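Local structure of sefir domain protein (Bacillus cereus F65185, 5Y8E) at residues 135-138 against 139-142. The protein is a bacterial SEFIR-domain protein that probably acts in signalling through SEFIR-SEFIR interactions. Sequence-based numbering, arbitrary orientation.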
ATOM      1  N   TYR A 135       1.633  -7.875  11.891  1.00 11.67           N
ATOM      2  CA  TYR A 135       2.782  -7.001  11.668  1.00 14.00           C
ATOM      3  C   TYR A 135       4.018  -7.812  11.288  1.00 12.57           C
ATOM      4  O   TYR A 135       4.797  -7.410  10.416  1.00 11.67           O
ATOM      5  CB  TYR A 135       3.069  -6.133  12.899  1.00 13.63           C
ATOM      6  CG  TYR A 135       4.187  -5.152  12.642  1.00  9.11           C
ATOM      7  CD1 TYR A 135       3.930  -3.924  12.050  1.00 12.12           C
ATOM      8  CD2 TYR A 135       5.501  -5.469  12.956  1.00 10.62           C
ATOM      9  CE1 TYR A 135       4.953  -3.024  11.785  1.00 15.32           C
ATOM     10  CE2 TYR A 135       6.536  -4.581  12.691  1.00 12.51           C
ATOM     11  CZ  TYR A 135       6.252  -3.362  12.110  1.00 13.74           C
ATOM     12  OH  TYR A 135       7.272  -2.473  11.851  1.00 14.29           O
ATOM     13  N   LYS A 136       4.196  -8.948  11.953  1.00 12.23           N
ATOM     14  CA  LYS A 136       5.308  -9.840  11.649  1.00 12.40           C
ATOM     15  C   LYS A 136       5.252 -10.276  10.187  1.00 12.08           C
ATOM     16  O   LYS A 136       6.282 -10.324   9.503  1.00 12.11           O
ATOM     17  CB  LYS A 136       5.269 -11.059  12.569  1.00 15.93           C
ATOM     18  CG  LYS A 136       6.383 -12.074  12.343  1.00 17.68           C
ATOM     19  CD  LYS A 136       6.204 -13.247  13.311  1.00 28.18           C
ATOM     20  CE  LYS A 136       7.272 -14.308  13.127  1.00 40.53           C
ATOM     21  NZ  LYS A 136       7.185 -14.967  11.793  1.00 47.56           N
ATOM     22  N   GLU A 137       4.052 -10.586   9.701  1.00 11.96           N
ATOM     23  CA  GLU A 137       3.911 -11.016   8.314  1.00 13.41           C
ATOM     24  C   GLU A 137       4.146  -9.862   7.349  1.00 11.24           C
ATOM     25  O   GLU A 137       4.763 -10.048   6.297  1.00 13.76           O
ATOM     26  CB  GLU A 137       2.547 -11.670   8.065  1.00 14.34           C
ATOM     27  CG  GLU A 137       2.303 -12.069   6.605  1.00 15.58           C
ATOM     28  CD  GLU A 137       3.184 -13.211   6.102  1.00 22.74           C
ATOM     29  OE1 GLU A 137       4.032 -13.732   6.862  1.00 24.30           O
ATOM     30  OE2 GLU A 137       3.014 -13.597   4.925  1.00 24.81           O
ATOM     31  N   LEU A 138       3.677  -8.667   7.707  1.00 10.35           N
ATOM     32  CA  LEU A 138       3.931  -7.484   6.878  1.00 10.25           C
ATOM     33  C   LEU A 138       5.431  -7.248   6.737  1.00 10.29           C
ATOM     34  O   LEU A 138       5.938  -6.980   5.640  1.00 10.86           O
ATOM     35  CB  LEU A 138       3.267  -6.243   7.483  1.00 10.49           C
ATOM     36  CG  LEU A 138       3.626  -4.895   6.851  1.00 10.45           C
ATOM     37  CD1 LEU A 138       3.220  -4.840   5.376  1.00  8.50           C
ATOM     38  CD2 LEU A 138       2.962  -3.764   7.624  1.00 12.73           C
ATOM     39  N   GLU A 139       6.134  -7.362   7.857  1.00 11.84           N
ATOM     40  CA  GLU A 139       7.578  -7.178   7.897  1.00 12.64           C
ATOM     41  C   GLU A 139       8.282  -8.212   7.013  1.00 14.03           C
ATOM     42  O   GLU A 139       9.198  -7.873   6.249  1.00 12.29           O
ATOM     43  CB  GLU A 139       8.034  -7.284   9.346  1.00 16.25           C
ATOM     44  CG  GLU A 139       9.500  -7.076   9.580  1.00 15.84           C
ATOM     45  CD  GLU A 139       9.840  -7.256  11.032  1.00 16.83           C
ATOM     46  OE1 GLU A 139      10.008  -6.237  11.738  1.00 17.46           O
ATOM     47  OE2 GLU A 139       9.912  -8.419  11.474  1.00 17.98           O
ATOM     48  N   ARG A 140       7.850  -9.467   7.110  1.00 10.61           N
ATOM     49  CA  ARG A 140       8.386 -10.535   6.262  1.00 13.17           C
ATOM     50  C   ARG A 140       8.210 -10.213   4.780  1.00 12.93           C
ATOM     51  O   ARG A 140       9.150 -10.344   3.989  1.00 12.74           O
ATOM     52  CB  ARG A 140       7.706 -11.872   6.578  1.00 14.17           C
ATOM     53  CG  ARG A 140       8.376 -13.061   5.895  1.00 16.15           C
ATOM     54  CD  ARG A 140       7.570 -14.349   5.992  1.00 18.50           C
ATOM     55  NE  ARG A 140       6.333 -14.286   5.217  1.00 19.71           N
ATOM     56  CZ  ARG A 140       6.272 -14.441   3.895  1.00 25.93           C
ATOM     57  NH1 ARG A 140       7.379 -14.662   3.197  1.00 28.44           N
ATOM     58  NH2 ARG A 140       5.106 -14.371   3.266  1.00 24.06           N
ATOM     59  N   LEU A 141       7.004  -9.798   4.405  1.00 11.72           N
ATOM     60  CA  LEU A 141       6.699  -9.490   3.004  1.00 12.14           C
ATOM     61  C   LEU A 141       7.530  -8.315   2.482  1.00 13.15           C
ATOM     62  O   LEU A 141       7.960  -8.304   1.321  1.00 11.75           O
ATOM     63  CB  LEU A 141       5.207  -9.195   2.850  1.00 11.54           C
ATOM     64  CG  LEU A 141       4.278 -10.399   3.015  1.00 16.52           C
ATOM     65  CD1 LEU A 141       2.847  -9.946   3.226  1.00 12.35           C
ATOM     66  CD2 LEU A 141       4.385 -11.295   1.790  1.00 16.49           C
ATOM     67  N   ILE A 142       7.753  -7.326   3.337  1.00  9.36           N
ATOM     68  CA  ILE A 142       8.552  -6.160   2.961  1.00 10.63           C
ATOM     69  C   ILE A 142      10.000  -6.544   2.646  1.00 12.07           C
ATOM     70  O   ILE A 142      10.566  -6.092   1.644  1.00 14.78           O
ATOM     71  CB  ILE A 142       8.480  -5.063   4.045  1.00 10.46           C
ATOM     72  CG1 ILE A 142       7.149  -4.307   3.930  1.00 10.93           C
ATOM     73  CG2 ILE A 142       9.662  -4.096   3.925  1.00 15.09           C
ATOM     74  CD1 ILE A 142       6.827  -3.422   5.136  1.00 10.58           C
TER
HETATM   75  O   HOH W   1       9.060 -10.655  10.161  1.00 16.21           O
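Glu137 and Arg140 lie side by side and point the same way, joined by a two-pronged salt bridge. Arg140 NE donates to Glu137 OE1 at 2.9 Å, and Arg140 NH2 donates to Glu137 OE2 at 2.8 Å. Both oxygens sit close to the guanidinium plane, at its edge. The carboxylate is turned 39° from that plane. NH2 meets OE2 on its syn side but well out of the carboxylate plane, and NE comes to OE1 from above that plane. A bend at chi2 of Glu137 (68°) and another at chi3 of Arg140 turn the two groups toward each other. Leu141 CD1 lies 4.0 Å from Glu137 CG, against the aliphatic part of that side chain.

On another side of the helix, the extended Glu139 side chain brings OE1 obliquely to Tyr135 CE2, 4.0 Å away. Ring and carboxylate planes stand 71° apart. Tyr135 OH and Glu139 OE1 both hydrogen-bond Ser30 OG. A water donates to both Glu139 OE2 and Lys136 O and so links the carboxylate to the backbone.

Leu138 and Ile142 meet through their CD1 methyls at 3.9 Å. They pack on Leu62 and Ile101 of the sheet. This is an amphipathic helix, 131-143, covering the central sheet of the alpha/beta SEFIR fold, with an i to i+3 salt bridge on its outer side.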